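Local coordinates for protein aftrax (Archaeoglobus fulgidus, PDB 3ZC0) that binds and cleaves duplex RNA as the archaeal C3PO, a Translin/TRAX-family ribonuclease that holds magnesium, at residues G120-Y125 / E143-I148. The protein carries 1 engineered substitution. Numbering follows the deposited sequence.
Sequences GELRRY and EVMEKI. With MG (magnesium ion), chain U.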
# COMPACT_ATOMS: atom_id res chain seq x y z
N GLY E 120 -22.94 -13.77 -1.37
CA GLY E 120 -23.33 -12.51 -0.75
C GLY E 120 -24.66 -11.98 -1.22
O GLY E 120 -25.42 -11.39 -0.41
N GLU E 121 -24.96 -12.17 -2.51
CA GLU E 121 -26.24 -11.71 -3.04
C GLU E 121 -27.32 -12.57 -2.41
O GLU E 121 -28.41 -12.09 -2.05
CB GLU E 121 -26.29 -11.82 -4.57
CG GLU E 121 -25.16 -11.12 -5.30
CD GLU E 121 -25.14 -9.61 -5.07
OE1 GLU E 121 -26.13 -9.07 -4.54
OE2 GLU E 121 -24.11 -8.97 -5.43
N LEU E 122 -27.00 -13.85 -2.25
CA LEU E 122 -27.89 -14.75 -1.55
C LEU E 122 -28.14 -14.23 -0.14
O LEU E 122 -29.28 -14.22 0.33
CB LEU E 122 -27.35 -16.18 -1.56
CG LEU E 122 -27.51 -16.86 -2.93
CD1 LEU E 122 -26.90 -18.24 -2.94
CD2 LEU E 122 -28.98 -16.93 -3.28
N ARG E 123 -27.08 -13.79 0.55
CA ARG E 123 -27.28 -13.21 1.87
C ARG E 123 -28.30 -12.08 1.84
O ARG E 123 -29.30 -12.14 2.57
CB ARG E 123 -25.98 -12.74 2.53
CG ARG E 123 -26.25 -11.73 3.64
CD ARG E 123 -25.11 -11.57 4.62
NE ARG E 123 -25.35 -10.49 5.57
CZ ARG E 123 -26.22 -10.53 6.59
NH1 ARG E 123 -26.98 -11.61 6.79
NH2 ARG E 123 -26.35 -9.50 7.41
N ARG E 124 -28.09 -11.06 0.99
CA ARG E 124 -29.10 -9.99 0.89
C ARG E 124 -30.51 -10.54 0.71
O ARG E 124 -31.39 -10.22 1.49
CB ARG E 124 -28.84 -8.99 -0.24
CG ARG E 124 -27.49 -8.37 -0.20
CD ARG E 124 -27.42 -7.21 -1.16
NE ARG E 124 -26.21 -6.43 -0.93
CZ ARG E 124 -25.08 -6.59 -1.60
NH1 ARG E 124 -24.99 -7.51 -2.56
NH2 ARG E 124 -24.04 -5.83 -1.31
N TYR E 125 -30.68 -11.38 -0.30
CA TYR E 125 -31.98 -11.98 -0.59
C TYR E 125 -32.62 -12.70 0.59
O TYR E 125 -33.80 -12.49 0.87
CB TYR E 125 -31.85 -12.93 -1.77
CG TYR E 125 -33.16 -13.35 -2.39
CD1 TYR E 125 -33.86 -12.51 -3.24
CD2 TYR E 125 -33.68 -14.61 -2.14
CE1 TYR E 125 -35.05 -12.90 -3.82
CE2 TYR E 125 -34.87 -15.02 -2.72
CZ TYR E 125 -35.55 -14.16 -3.56
OH TYR E 125 -36.72 -14.58 -4.13
N GLU E 143 -29.32 -22.90 2.86
CA GLU E 143 -28.88 -24.23 2.44
C GLU E 143 -27.98 -24.13 1.21
O GLU E 143 -26.86 -24.66 1.24
CB GLU E 143 -30.07 -25.17 2.18
CG GLU E 143 -30.81 -25.62 3.46
CD GLU E 143 -32.04 -26.51 3.18
OE1 GLU E 143 -32.27 -26.88 2.00
OE2 GLU E 143 -32.77 -26.83 4.14
N VAL E 144 -28.45 -23.44 0.16
CA VAL E 144 -27.60 -23.23 -1.03
C VAL E 144 -26.28 -22.54 -0.69
O VAL E 144 -25.22 -23.03 -1.09
CB VAL E 144 -28.35 -22.58 -2.27
CG1 VAL E 144 -29.57 -21.83 -1.84
CG2 VAL E 144 -27.42 -21.69 -3.10
N MET E 145 -26.34 -21.43 0.06
CA MET E 145 -25.14 -20.71 0.52
C MET E 145 -24.12 -21.66 1.10
O MET E 145 -22.97 -21.74 0.63
CB MET E 145 -25.52 -19.66 1.57
CG MET E 145 -26.21 -18.44 0.96
SD MET E 145 -26.88 -17.23 2.13
CE MET E 145 -25.40 -16.93 3.11
N GLU E 146 -24.56 -22.41 2.10
CA GLU E 146 -23.73 -23.44 2.70
C GLU E 146 -23.19 -24.44 1.67
O GLU E 146 -22.03 -24.84 1.75
CB GLU E 146 -24.52 -24.17 3.79
CG GLU E 146 -24.63 -23.44 5.12
CD GLU E 146 -23.39 -23.58 5.98
OE1 GLU E 146 -22.32 -23.98 5.46
OE2 GLU E 146 -23.48 -23.29 7.20
N LYS E 147 -24.02 -24.82 0.69
CA LYS E 147 -23.61 -25.81 -0.32
C LYS E 147 -22.44 -25.27 -1.12
O LYS E 147 -21.39 -25.89 -1.17
CB LYS E 147 -24.76 -26.16 -1.26
N ILE E 148 -22.64 -24.11 -1.73
CA ILE E 148 -21.61 -23.42 -2.48
C ILE E 148 -20.34 -23.31 -1.67
O ILE E 148 -19.26 -23.61 -2.17
CB ILE E 148 -22.05 -22.01 -2.88
CG1 ILE E 148 -23.29 -22.05 -3.76
CG2 ILE E 148 -20.95 -21.30 -3.62
CD1 ILE E 148 -23.93 -20.67 -4.01
MG MG U . -22.16 -8.74 -6.06
O HOH W 1 -21.94 -9.97 -4.42
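L122 and M145 meet where helices 108-132 and 135-153 pack antiparallel, with segment axes 9.9 Å apart at 166°. The two helices form an alpha-hairpin within the all-helical Translin fold. The side chains of L122 and M145 slide past each other in opposite directions, bringing L122 CB to 3.6 Å from M145 CG. M145 SD lies 3.8 Å from R123 N, against the backbone. The bend at chi3 (53°) puts M145 CE 4.3 Å from R123 CB. L122 CD1 touches V144 CG2 at 3.5 Å, the two side chains crossing at about a right angle, and I148 CD1 at 4.0 Å. An alanine at M145 would probably leave a gap beside L122 CB and the R123 backbone. F90 and A93 of helix 73-94 also pack on L122. The polar end of R123 turns from this interface to D183.

One residue before L122, E121 faces the magnesium site. Its OE2 binds the ion at 2.1 Å, together with a water, E86 and an RNA phosphate. OE1 hydrogen-bonds H42 NE2 and forms a salt bridge with R124 NH1 (2.8 Å), whose hydrogen bond is weak. No hydrogen bond links the two segments, so apolar packing joins a helix that supplies a magnesium ligand to its neighbour.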